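Local coordinates for sulfate transporter/antisigma-factor antagonist STAS (Planctomyces limnophilus, PDB 3T6O), which probably acts as an anti-sigma factor antagonist, a STAS-domain regulator that would relieve a sigma factor of its inhibitor, at residues A[16-21]-A[40-45]; A[30-35]-A[66-71]; A[84-89]-A[95-100]. All blocks are in the same frame, centred on the assembly; numbering follows the deposited sequence. Where two conformers were deposited one is given.

Contact 1. Residues A[16-21]-A[40-45]; sequences TVISFP and LAAMQG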
ATOM      1  N   THR A  16      -3.344 -19.404  18.200  1.00 18.62           N
ATOM      2  CA  THR A  16      -4.481 -18.524  18.184  1.00 18.94           C
ATOM      3  C   THR A  16      -5.191 -18.826  16.891  1.00 17.25           C
ATOM      4  O   THR A  16      -4.614 -18.631  15.798  1.00 17.30           O
ATOM      5  CB  THR A  16      -4.049 -17.036  18.194  1.00 19.66           C
ATOM      6  OG1 THR A  16      -3.365 -16.721  19.417  1.00 22.29           O
ATOM      7  CG2 THR A  16      -5.272 -16.114  18.040  1.00 21.29           C
ATOM      8  N   VAL A  17      -6.422 -19.276  16.989  1.00 16.33           N
ATOM      9  CA  VAL A  17      -7.136 -19.739  15.833  1.00 15.95           C
ATOM     10  C   VAL A  17      -8.160 -18.685  15.515  1.00 16.75           C
ATOM     11  O   VAL A  17      -8.926 -18.299  16.377  1.00 18.33           O
ATOM     12  CB  VAL A  17      -7.852 -21.110  16.079  1.00 16.67           C
ATOM     13  CG1 VAL A  17      -8.639 -21.534  14.837  1.00 14.92           C
ATOM     14  CG2 VAL A  17      -6.842 -22.246  16.460  1.00 17.54           C
ATOM     15  N   ILE A  18      -8.157 -18.192  14.281  1.00 16.47           N
ATOM     16  CA  ILE A  18      -9.174 -17.248  13.800  1.00 16.86           C
ATOM     17  C   ILE A  18     -10.173 -17.976  12.890  1.00 17.85           C
ATOM     18  O   ILE A  18      -9.765 -18.621  11.903  1.00 16.78           O
ATOM     19  CB  ILE A  18      -8.522 -16.147  12.940  1.00 17.78           C
ATOM     20  CG1 ILE A  18      -7.347 -15.505  13.678  1.00 16.86           C
ATOM     21  CG2 ILE A  18      -9.595 -15.177  12.326  1.00 17.51           C
ATOM     22  CD1 ILE A  18      -7.641 -14.787  14.913  1.00 18.93           C
ATOM     23  N   SER A  19     -11.455 -17.907  13.223  1.00 18.21           N
ATOM     24  CA  SER A  19     -12.490 -18.571  12.439  1.00 20.45           C
ATOM     25  C   SER A  19     -13.592 -17.576  12.085  1.00 22.57           C
ATOM     26  O   SER A  19     -13.759 -16.535  12.764  1.00 22.62           O
ATOM     27  CB  SER A  19     -13.134 -19.713  13.261  1.00 21.48           C
ATOM     28  OG  SER A  19     -12.185 -20.481  13.997  1.00 23.34           O
ATOM     29  N   PHE A  20     -14.386 -17.953  11.091  1.00 23.87           N
ATOM     30  CA  PHE A  20     -15.419 -17.095  10.538  1.00 26.45           C
ATOM     31  C   PHE A  20     -16.832 -17.644  10.691  1.00 29.50           C
ATOM     32  O   PHE A  20     -17.099 -18.739  10.270  1.00 29.28           O
ATOM     33  CB  PHE A  20     -15.114 -16.881   9.055  1.00 25.68           C
ATOM     34  CG  PHE A  20     -13.799 -16.223   8.845  1.00 22.56           C
ATOM     35  CD1 PHE A  20     -12.640 -16.950   8.948  1.00 19.18           C
ATOM     36  CD2 PHE A  20     -13.726 -14.868   8.642  1.00 21.38           C
ATOM     37  CE1 PHE A  20     -11.428 -16.340   8.845  1.00 21.16           C
ATOM     38  CE2 PHE A  20     -12.509 -14.244   8.534  1.00 21.83           C
ATOM     39  CZ  PHE A  20     -11.358 -14.972   8.628  1.00 21.97           C
ATOM     40  N   PRO A  21     -17.748 -16.860  11.240  1.00 32.53           N
ATOM     41  CA  PRO A  21     -19.185 -17.205  11.225  1.00 35.48           C
ATOM     42  C   PRO A  21     -19.767 -17.270   9.840  1.00 37.03           C
ATOM     43  O   PRO A  21     -19.302 -16.568   8.961  1.00 36.41           O
ATOM     44  CB  PRO A  21     -19.856 -16.043  11.969  1.00 36.99           C
ATOM     45  CG  PRO A  21     -18.788 -15.446  12.803  1.00 37.06           C
ATOM     46  CD  PRO A  21     -17.430 -15.818  12.228  1.00 33.39           C
ATOM     47  N   LEU A  40      -6.445  -7.930  14.383  1.00 21.51           N
ATOM     48  CA  LEU A  40      -5.130  -7.383  14.689  1.00 22.18           C
ATOM     49  C   LEU A  40      -4.846  -7.463  16.194  1.00 22.44           C
ATOM     50  O   LEU A  40      -3.727  -7.739  16.593  1.00 21.68           O
ATOM     51  CB  LEU A  40      -4.968  -5.944  14.137  1.00 23.50           C
ATOM     52  CG  LEU A  40      -4.950  -5.802  12.610  1.00 23.91           C
ATOM     53  CD1 LEU A  40      -4.823  -4.351  12.242  1.00 29.22           C
ATOM     54  CD2 LEU A  40      -3.808  -6.576  11.985  1.00 25.52           C
ATOM     55  N   ALA A  41      -5.859  -7.303  17.031  1.00 23.52           N
ATOM     56  CA  ALA A  41      -5.617  -7.401  18.483  1.00 25.87           C
ATOM     57  C   ALA A  41      -5.256  -8.851  18.868  1.00 25.39           C
ATOM     58  O   ALA A  41      -4.502  -9.047  19.792  1.00 27.32           O
ATOM     59  CB  ALA A  41      -6.844  -6.864  19.334  1.00 26.73           C
ATOM     60  N   ALA A  42      -5.728  -9.840  18.109  1.00 23.81           N
ATOM     61  CA  ALA A  42      -5.385 -11.246  18.343  1.00 23.58           C
ATOM     62  C   ALA A  42      -3.937 -11.598  17.916  1.00 23.34           C
ATOM     63  O   ALA A  42      -3.512 -12.720  18.078  1.00 21.96           O
ATOM     64  CB  ALA A  42      -6.367 -12.167  17.598  1.00 21.35           C
HETATM   65  N   MSE A  43      -3.182 -10.656  17.363  1.00 24.65           N
HETATM   66  CA  MSE A  43      -1.848 -10.968  16.894  1.00 25.25           C
HETATM   67  C   MSE A  43      -0.772 -10.777  17.964  1.00 28.09           C
HETATM   68  O   MSE A  43       0.405 -10.704  17.647  1.00 30.61           O
HETATM   69  CB  MSE A  43      -1.509 -10.072  15.698  1.00 25.89           C
HETATM   70  CG  MSE A  43      -2.337 -10.327  14.432  1.00 23.02           C
HETATM   71 SE   MSE A  43      -2.260 -12.083  13.685  0.80 18.54          SE
HETATM   72  CE  MSE A  43      -3.992 -12.775  14.278  1.00 18.59           C
ATOM     73  N   GLN A  44      -1.136 -10.599  19.221  1.00 30.07           N
ATOM     74  CA  GLN A  44      -0.124 -10.391  20.258  1.00 32.27           C
ATOM     75  C   GLN A  44       0.095 -11.727  21.009  1.00 31.82           C
ATOM     76  O   GLN A  44      -0.339 -12.760  20.551  1.00 31.39           O
ATOM     77  CB  GLN A  44      -0.519  -9.179  21.096  1.00 35.02           C
ATOM     78  CG  GLN A  44      -0.464  -7.809  20.215  1.00 38.47           C
ATOM     79  CD  GLN A  44       0.948  -7.548  19.552  1.00 43.16           C
ATOM     80  OE1 GLN A  44       1.082  -7.319  18.313  1.00 41.88           O
ATOM     81  NE2 GLN A  44       2.000  -7.632  20.383  1.00 44.28           N
ATOM     82  N   GLY A  45       0.856 -11.781  22.066  1.00 33.31           N
ATOM     83  CA  GLY A  45       1.122 -13.104  22.648  1.00 33.13           C
ATOM     84  C   GLY A  45       2.593 -13.321  22.852  1.00 34.58           C
ATOM     85  O   GLY A  45       3.410 -12.740  22.159  1.00 33.15           O
TER
HETATM   86  O   HOH W   1      -3.980 -14.221  20.512  1.00 36.41           O
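T16 and I18, on strand 15-19, face A42 and M43 just past the end of helix 29-41. The backbones approach most closely where T16 CA lies 7.3 Å from A42 CA.

The apolar contacts come first. The A42 methyl rests against both strand side chains. I18 CD1 meets A42 CB at 4.0 Å. T16 CG2 lies 4.1 Å from A42 CB. I18 CG1 lies beside the backbone N (chi1 -52°), and the second torsion bends CD1 round toward the helix end. M43 is a selenomethionine and reaches I18 CD1 by a detour. Its CB points away from the strand, but chi1 -67° and chi2 -59° fold the chain back. Its terminal CE ends 4.2 Å from I18 CD1. M43 also packs on V51 of strand 50-54.

T16 CG2 also comes within 3.8 Å of A42 O, a plain van der Waals contact.

The polar part is a single water bridge. The water lies 2.8 Å from T16 OG1 and donates to A42 O at 2.9 Å. T16 turns OG1 to this water, while its methyl goes to the apolar side of the contact. The bridge gives the A42 carbonyl a hydrogen-bond donor just past the helix end. The chain there is still held by its own backbone, as M43 N bonds L40 O at 3.1 Å. M43 O is bound by R49 NH1 soon after.

Strand 15-19 pairs with strand 50-54 through backbone bonds of T16 and I18, and the two run parallel. Helix 29-41 lies between them in sequence. The contact thus packs the chain leaving the connecting helix on the first strand of a beta-alpha-beta crossover in the STAS fold.

Contact 2. Residues A[30-35]-A[66-71]; sequences TEVEQI and IELLVR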
ATOM      1  N   THR A  30     -16.026  -4.234   3.088  1.00 36.77           N
ATOM      2  CA  THR A  30     -16.893  -3.976   4.218  1.00 37.62           C
ATOM      3  C   THR A  30     -16.705  -4.953   5.349  1.00 35.56           C
ATOM      4  O   THR A  30     -16.665  -4.541   6.506  1.00 35.58           O
ATOM      5  CB  THR A  30     -18.388  -4.033   3.800  1.00 40.83           C
ATOM      6  OG1 THR A  30     -18.626  -3.034   2.815  1.00 44.27           O
ATOM      7  CG2 THR A  30     -19.307  -3.751   4.990  1.00 41.18           C
ATOM      8  N   GLU A  31     -16.639  -6.242   5.025  1.00 33.08           N
ATOM      9  CA  GLU A  31     -16.408  -7.274   6.027  1.00 31.62           C
ATOM     10  C   GLU A  31     -15.008  -7.170   6.618  1.00 29.58           C
ATOM     11  O   GLU A  31     -14.805  -7.382   7.840  1.00 27.86           O
ATOM     12  CB  GLU A  31     -16.610  -8.675   5.441  1.00 31.49           C
ATOM     13  CG  GLU A  31     -18.078  -8.996   5.059  1.00 34.31           C
ATOM     14  CD  GLU A  31     -18.489  -8.382   3.745  1.00 39.24           C
ATOM     15  OE1 GLU A  31     -17.607  -7.969   2.950  1.00 40.38           O
ATOM     16  OE2 GLU A  31     -19.709  -8.270   3.497  1.00 46.09           O
ATOM     17  N   VAL A  32     -14.035  -6.802   5.782  1.00 28.83           N
ATOM     18  CA  VAL A  32     -12.666  -6.716   6.260  1.00 27.12           C
ATOM     19  C   VAL A  32     -12.577  -5.590   7.299  1.00 28.61           C
ATOM     20  O   VAL A  32     -11.942  -5.776   8.328  1.00 27.01           O
ATOM     21  CB  VAL A  32     -11.649  -6.555   5.108  1.00 27.34           C
ATOM     22  CG1 VAL A  32     -10.286  -6.184   5.649  1.00 26.51           C
ATOM     23  CG2 VAL A  32     -11.576  -7.839   4.280  1.00 25.08           C
ATOM     24  N   GLU A  33     -13.273  -4.471   7.076  1.00 30.79           N
ATOM     25  CA  GLU A  33     -13.288  -3.382   8.086  0.50 32.09           C
ATOM     26  C   GLU A  33     -13.926  -3.841   9.360  1.00 32.08           C
ATOM     27  O   GLU A  33     -13.529  -3.397  10.437  1.00 32.84           O
ATOM     28  CB  GLU A  33     -14.062  -2.123   7.691  0.50 34.55           C
ATOM     29  CG  GLU A  33     -14.016  -0.964   8.830  0.50 35.33           C
ATOM     30  CD  GLU A  33     -15.178  -0.956   9.890  0.50 35.95           C
ATOM     31  OE1 GLU A  33     -16.244  -1.555   9.629  0.50 34.03           O
ATOM     32  OE2 GLU A  33     -15.031  -0.315  10.983  0.50 32.39           O
ATOM     33  N   GLN A  34     -14.940  -4.689   9.262  1.00 31.98           N
ATOM     34  CA  GLN A  34     -15.658  -5.134  10.463  1.00 32.52           C
ATOM     35  C   GLN A  34     -14.769  -5.958  11.367  1.00 28.63           C
ATOM     36  O   GLN A  34     -14.922  -5.900  12.552  1.00 29.66           O
ATOM     37  CB  GLN A  34     -16.877  -5.998  10.131  1.00 34.27           C
ATOM     38  CG  GLN A  34     -18.103  -5.276   9.621  1.00 40.01           C
ATOM     39  CD  GLN A  34     -19.219  -6.290   9.278  1.00 45.19           C
ATOM     40  OE1 GLN A  34     -19.674  -7.066  10.143  1.00 49.85           O
ATOM     41  NE2 GLN A  34     -19.627  -6.314   8.021  1.00 45.34           N
ATOM     42  N   ILE A  35     -13.857  -6.733  10.806  1.00 24.89           N
ATOM     43  CA  ILE A  35     -13.122  -7.735  11.573  1.00 22.64           C
ATOM     44  C   ILE A  35     -11.689  -7.321  11.895  1.00 22.49           C
ATOM     45  O   ILE A  35     -11.014  -8.001  12.668  1.00 20.70           O
ATOM     46  CB  ILE A  35     -13.092  -9.099  10.846  1.00 21.45           C
ATOM     47  CG1 ILE A  35     -12.207  -9.056   9.591  1.00 20.74           C
ATOM     48  CG2 ILE A  35     -14.511  -9.560  10.513  1.00 20.18           C
ATOM     49  CD1 ILE A  35     -12.119 -10.416   8.824  1.00 17.05           C
ATOM     50  N   ILE A  66      -6.698 -10.269   1.760  1.00 21.14           N
ATOM     51  CA  ILE A  66      -5.308 -10.688   1.730  1.00 21.78           C
ATOM     52  C   ILE A  66      -4.443  -9.621   2.382  1.00 22.52           C
ATOM     53  O   ILE A  66      -3.505  -9.945   3.097  1.00 22.74           O
ATOM     54  CB  ILE A  66      -4.798 -10.994   0.306  1.00 23.37           C
ATOM     55  CG1 ILE A  66      -5.507 -12.242  -0.241  1.00 24.85           C
ATOM     56  CG2 ILE A  66      -3.289 -11.274   0.326  1.00 22.19           C
ATOM     57  CD1 ILE A  66      -4.994 -12.644  -1.638  1.00 26.23           C
ATOM     58  N   GLU A  67      -4.760  -8.361   2.110  1.00 23.28           N
ATOM     59  CA  GLU A  67      -4.085  -7.237   2.726  1.00 25.39           C
ATOM     60  C   GLU A  67      -4.190  -7.275   4.266  1.00 22.90           C
ATOM     61  O   GLU A  67      -3.190  -7.078   4.957  1.00 22.04           O
ATOM     62  CB  GLU A  67      -4.663  -5.912   2.238  1.00 26.86           C
ATOM     63  CG  GLU A  67      -4.168  -5.493   0.912  1.00 34.36           C
ATOM     64  CD  GLU A  67      -4.884  -4.226   0.380  1.00 41.09           C
ATOM     65  OE1 GLU A  67      -5.667  -3.576   1.160  1.00 43.46           O
ATOM     66  OE2 GLU A  67      -4.640  -3.924  -0.810  1.00 42.41           O
ATOM     67  N   LEU A  68      -5.380  -7.536   4.782  1.00 21.37           N
ATOM     68  CA  LEU A  68      -5.503  -7.687   6.258  1.00 20.41           C
ATOM     69  C   LEU A  68      -4.616  -8.793   6.792  1.00 19.59           C
ATOM     70  O   LEU A  68      -3.932  -8.618   7.786  1.00 19.76           O
ATOM     71  CB  LEU A  68      -6.933  -7.982   6.680  1.00 20.64           C
ATOM     72  CG  LEU A  68      -7.205  -8.042   8.210  1.00 18.59           C
ATOM     73  CD1 LEU A  68      -6.774  -6.759   8.949  1.00 16.32           C
ATOM     74  CD2 LEU A  68      -8.679  -8.308   8.412  1.00 20.15           C
ATOM     75  N   LEU A  69      -4.652  -9.956   6.145  1.00 19.61           N
ATOM     76  CA  LEU A  69      -3.852 -11.104   6.585  1.00 19.01           C
ATOM     77  C   LEU A  69      -2.343 -10.749   6.655  1.00 19.94           C
ATOM     78  O   LEU A  69      -1.619 -11.137   7.605  1.00 20.74           O
ATOM     79  CB  LEU A  69      -4.118 -12.301   5.697  1.00 19.13           C
ATOM     80  CG  LEU A  69      -5.462 -13.088   5.731  1.00 21.30           C
ATOM     81  CD1 LEU A  69      -5.372 -14.367   4.891  1.00 19.20           C
ATOM     82  CD2 LEU A  69      -5.892 -13.445   7.110  1.00 21.00           C
ATOM     83  N   VAL A  70      -1.900  -9.946   5.688  1.00 20.00           N
ATOM     84  CA  VAL A  70      -0.497  -9.519   5.584  1.00 20.07           C
ATOM     85  C   VAL A  70      -0.176  -8.613   6.776  1.00 19.72           C
ATOM     86  O   VAL A  70       0.892  -8.708   7.351  1.00 18.80           O
ATOM     87  CB  VAL A  70      -0.219  -8.869   4.218  1.00 20.82           C
ATOM     88  CG1 VAL A  70       1.099  -8.109   4.183  1.00 21.11           C
ATOM     89  CG2 VAL A  70      -0.249  -9.959   3.059  1.00 21.34           C
ATOM     90  N   ARG A  71      -1.128  -7.783   7.180  1.00 19.78           N
ATOM     91  CA  ARG A  71      -0.936  -6.942   8.365  1.00 20.68           C
ATOM     92  C   ARG A  71      -0.772  -7.773   9.611  1.00 19.98           C
ATOM     93  O   ARG A  71       0.036  -7.437  10.485  1.00 23.11           O
ATOM     94  CB  ARG A  71      -2.077  -5.934   8.562  1.00 20.99           C
ATOM     95  CG  ARG A  71      -2.209  -4.935   7.461  1.00 22.87           C
ATOM     96  CD  ARG A  71      -3.465  -4.077   7.646  1.00 25.00           C
ATOM     97  NE  ARG A  71      -3.307  -3.211   8.780  1.00 25.11           N
ATOM     98  CZ  ARG A  71      -4.279  -2.537   9.395  1.00 28.58           C
ATOM     99  NH1 ARG A  71      -5.540  -2.647   8.992  1.00 30.37           N
ATOM    100  NH2 ARG A  71      -3.968  -1.729  10.413  1.00 26.80           N
TER
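V32 of helix 29-41 and L68 of helix 63-76 mark the closest backbone approach, with V32 CA and L68 CA 7.2 Å apart. L68 is the centre of the contact, and both V32 and I35 rest on it. V32 CG1 lies 3.8 Å from L68 CD2 and 3.9 Å from L68 CB. These two side chains run past each other in opposite directions, so V32 lies alongside L68. I35 meets the same CD2 branch at an oblique angle. I35 CG1 is 3.8 Å from L68 CD2, and I35 CD1 follows at 4.1 Å. The I35 CB does not point straight at the other helix. Its CG1 stands between the backbone N and the carbonyl carbon (chi1 70°), which brings the branch round to the leucine. L68 CG is anti to its backbone N (chi1 -175°), which brings CD2 against both V32 and I35. A36 and F39 of helix 29-41 also touch L68. I66, E67 and V70 of helix 63-76 pack on H101 of the third subunit.

The chemistry is wholly apolar across the interface. The helices are therefore held together here by shape and burial rather than by directional bonds.

Contact 3. Residues A[84-89]-A[95-100]; sequences FALCSV and EVLQVT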
ATOM      1  N   PHE A  84       2.481 -18.404  10.764  1.00 20.02           N
ATOM      2  CA  PHE A  84       1.220 -17.837  10.325  1.00 18.05           C
ATOM      3  C   PHE A  84       0.733 -18.789   9.241  1.00 17.33           C
ATOM      4  O   PHE A  84       1.361 -18.871   8.168  1.00 19.02           O
ATOM      5  CB  PHE A  84       1.445 -16.426   9.748  1.00 18.31           C
ATOM      6  CG  PHE A  84       0.164 -15.681   9.429  1.00 15.58           C
ATOM      7  CD1 PHE A  84      -0.442 -15.832   8.221  1.00 16.33           C
ATOM      8  CD2 PHE A  84      -0.375 -14.780  10.329  1.00 17.13           C
ATOM      9  CE1 PHE A  84      -1.621 -15.162   7.907  1.00 16.93           C
ATOM     10  CE2 PHE A  84      -1.541 -14.108  10.048  1.00 15.80           C
ATOM     11  CZ  PHE A  84      -2.170 -14.298   8.818  1.00 18.24           C
ATOM     12  N   ALA A  85      -0.325 -19.540   9.535  1.00 16.67           N
ATOM     13  CA  ALA A  85      -0.786 -20.675   8.714  1.00 15.74           C
ATOM     14  C   ALA A  85      -2.259 -20.501   8.313  1.00 15.75           C
ATOM     15  O   ALA A  85      -3.049 -19.773   8.939  1.00 15.27           O
ATOM     16  CB  ALA A  85      -0.578 -22.034   9.491  1.00 16.09           C
ATOM     17  N   LEU A  86      -2.634 -21.158   7.233  1.00 17.53           N
ATOM     18  CA  LEU A  86      -4.038 -21.226   6.836  1.00 17.69           C
ATOM     19  C   LEU A  86      -4.512 -22.680   6.868  1.00 18.15           C
ATOM     20  O   LEU A  86      -3.687 -23.617   6.816  1.00 19.52           O
ATOM     21  CB  LEU A  86      -4.186 -20.698   5.433  1.00 18.26           C
ATOM     22  CG  LEU A  86      -3.555 -19.360   5.036  1.00 20.51           C
ATOM     23  CD1 LEU A  86      -3.910 -19.054   3.551  1.00 22.86           C
ATOM     24  CD2 LEU A  86      -4.013 -18.247   5.915  1.00 14.91           C
ATOM     25  N   CYS A  87      -5.826 -22.871   6.975  1.00 17.62           N
ATOM     26  CA  CYS A  87      -6.424 -24.182   6.767  1.00 19.12           C
ATOM     27  C   CYS A  87      -7.832 -24.071   6.244  1.00 19.78           C
ATOM     28  O   CYS A  87      -8.421 -23.011   6.274  1.00 17.73           O
ATOM     29  CB  CYS A  87      -6.420 -25.085   8.013  1.00 19.73           C
ATOM     30  SG  CYS A  87      -7.469 -24.542   9.394  1.00 19.26           S
ATOM     31  N   SER A  88      -8.316 -25.183   5.698  1.00 21.22           N
ATOM     32  CA  SER A  88      -9.699 -25.312   5.244  1.00 23.51           C
ATOM     33  C   SER A  88     -10.065 -24.269   4.195  1.00 22.73           C
ATOM     34  O   SER A  88     -11.168 -23.719   4.189  1.00 22.87           O
ATOM     35  CB  SER A  88     -10.658 -25.293   6.442  1.00 23.91           C
ATOM     36  OG  SER A  88     -10.407 -26.465   7.182  1.00 27.27           O
ATOM     37  N   VAL A  89      -9.137 -24.063   3.273  1.00 22.94           N
ATOM     38  CA  VAL A  89      -9.285 -23.033   2.221  1.00 22.03           C
ATOM     39  C   VAL A  89     -10.044 -23.691   1.095  1.00 23.78           C
ATOM     40  O   VAL A  89      -9.636 -24.758   0.601  1.00 24.47           O
ATOM     41  CB  VAL A  89      -7.926 -22.526   1.743  1.00 21.90           C
ATOM     42  CG1 VAL A  89      -8.073 -21.278   0.748  1.00 21.51           C
ATOM     43  CG2 VAL A  89      -7.100 -22.151   2.897  1.00 19.16           C
ATOM     44  N   GLU A  95      -7.521 -20.692  -5.629  1.00 33.15           N
ATOM     45  CA  GLU A  95      -7.278 -20.094  -6.968  1.00 35.62           C
ATOM     46  C   GLU A  95      -6.958 -18.610  -6.837  1.00 34.24           C
ATOM     47  O   GLU A  95      -6.125 -18.067  -7.587  1.00 33.94           O
ATOM     48  CB  GLU A  95      -8.492 -20.264  -7.887  1.00 38.51           C
ATOM     49  CG  GLU A  95      -8.405 -21.460  -8.883  1.00 45.85           C
ATOM     50  CD  GLU A  95      -8.148 -21.043 -10.355  1.00 54.02           C
ATOM     51  OE1 GLU A  95      -6.977 -20.822 -10.754  1.00 57.84           O
ATOM     52  OE2 GLU A  95      -9.117 -20.968 -11.148  1.00 60.18           O
ATOM     53  N   VAL A  96      -7.594 -17.967  -5.856  1.00 31.37           N
ATOM     54  CA  VAL A  96      -7.357 -16.571  -5.616  1.00 30.13           C
ATOM     55  C   VAL A  96      -6.000 -16.419  -4.928  1.00 29.31           C
ATOM     56  O   VAL A  96      -5.212 -15.580  -5.307  1.00 28.90           O
ATOM     57  CB  VAL A  96      -8.451 -15.950  -4.801  1.00 29.71           C
ATOM     58  CG1 VAL A  96      -8.086 -14.494  -4.441  1.00 30.13           C
ATOM     59  CG2 VAL A  96      -9.783 -16.023  -5.525  1.00 29.49           C
ATOM     60  N   LEU A  97      -5.713 -17.248  -3.937  1.00 27.39           N
ATOM     61  CA  LEU A  97      -4.380 -17.237  -3.331  1.00 27.07           C
ATOM     62  C   LEU A  97      -3.246 -17.467  -4.313  1.00 27.89           C
ATOM     63  O   LEU A  97      -2.140 -16.990  -4.107  1.00 29.00           O
ATOM     64  CB  LEU A  97      -4.291 -18.288  -2.207  1.00 26.00           C
ATOM     65  CG  LEU A  97      -5.033 -17.857  -0.927  1.00 25.81           C
ATOM     66  CD1 LEU A  97      -5.088 -18.939   0.060  1.00 26.64           C
ATOM     67  CD2 LEU A  97      -4.389 -16.625  -0.316  1.00 25.67           C
ATOM     68  N   GLN A  98      -3.490 -18.256  -5.339  1.00 28.36           N
ATOM     69  CA  GLN A  98      -2.485 -18.519  -6.357  1.00 30.97           C
ATOM     70  C   GLN A  98      -2.091 -17.248  -7.156  1.00 32.49           C
ATOM     71  O   GLN A  98      -1.080 -17.265  -7.834  1.00 33.79           O
ATOM     72  CB  GLN A  98      -2.963 -19.621  -7.322  1.00 32.52           C
ATOM     73  CG  GLN A  98      -2.876 -21.036  -6.744  1.00 34.22           C
ATOM     74  CD  GLN A  98      -3.569 -22.090  -7.585  1.00 40.19           C
ATOM     75  OE1 GLN A  98      -3.618 -23.267  -7.197  1.00 45.66           O
ATOM     76  NE2 GLN A  98      -4.100 -21.693  -8.741  1.00 41.94           N
ATOM     77  N   VAL A  99      -2.888 -16.184  -7.067  1.00 31.94           N
ATOM     78  CA  VAL A  99      -2.585 -14.893  -7.748  1.00 34.79           C
ATOM     79  C   VAL A  99      -1.478 -14.170  -6.990  1.00 36.12           C
ATOM     80  O   VAL A  99      -0.697 -13.446  -7.572  1.00 37.12           O
ATOM     81  CB  VAL A  99      -3.849 -14.004  -7.815  1.00 33.87           C
ATOM     82  CG1 VAL A  99      -3.553 -12.625  -8.435  1.00 34.22           C
ATOM     83  CG2 VAL A  99      -4.914 -14.718  -8.597  1.00 32.99           C
ATOM     84  N   THR A 100      -1.422 -14.379  -5.673  1.00 36.41           N
ATOM     85  CA  THR A 100      -0.453 -13.686  -4.831  1.00 38.03           C
ATOM     86  C   THR A 100       0.674 -14.605  -4.474  1.00 38.78           C
ATOM     87  O   THR A 100       0.532 -15.818  -4.475  1.00 39.97           O
ATOM     88  CB  THR A 100      -1.060 -13.208  -3.508  1.00 37.14           C
ATOM     89  OG1 THR A 100      -0.136 -12.296  -2.874  1.00 41.51           O
ATOM     90  CG2 THR A 100      -1.358 -14.380  -2.606  1.00 34.44           C
TER
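L86, V89 and L97 meet without any flat side chain between them, so the contact has no ring faces or edges of its own. The ring in strand 83-87 is F84, which is turned to W106, planes at about 50°, and not to segment 95-100. The contact itself is aliphatic and converges on one methyl. L97 CD1 takes L86 CD1 at 3.7 Å and V89 CG1 at 3.9 Å. Both pairs meet tip to tip. L86 is extended (chi2 -178°), which carries its CD1 out from the strand toward the helix. V89 lies just past the strand end, and its chi1 of -172°, with CG1 anti to the backbone N, sets CG1 toward L97 CD1. A type I beta turn runs from L97 to T100. T100 N bonds L97 O there at 3.1 Å. E95 looks to another chain, where its OE1 bonds S63 OG and S64 OG of the fourth subunit.

L86 also pairs through its backbone with P107 and Y109. Strand 83-87, helix 91-97 and strand 108-109 form a beta-alpha-beta unit, and this contact packs its helix on its first strand.

In the fold
Contacts 1 and 2 share helix 29-41, and their centres lie about 12 Å apart. F20 CE2 packs on I35 CD1 at 3.9 Å and joins them. L40 CG also lies 4.2 Å from L68 CD1. Contacts 2 and 3 have centres about 14 Å apart. L86 CD2 lies 4.2 Å from L69 CD1 and so ties the two together. I66 CD1 also reaches L97 CD2 at 4.2 Å. Contacts 1 and 3 are farthest apart, with centres about 17 Å apart on opposite sides of the chain's centre. M43 SE still touches F84 CE2 at 4.2 Å. Segment 66-71 thus touches both contact 1 and contact 3, and those two contacts reach the same sheet.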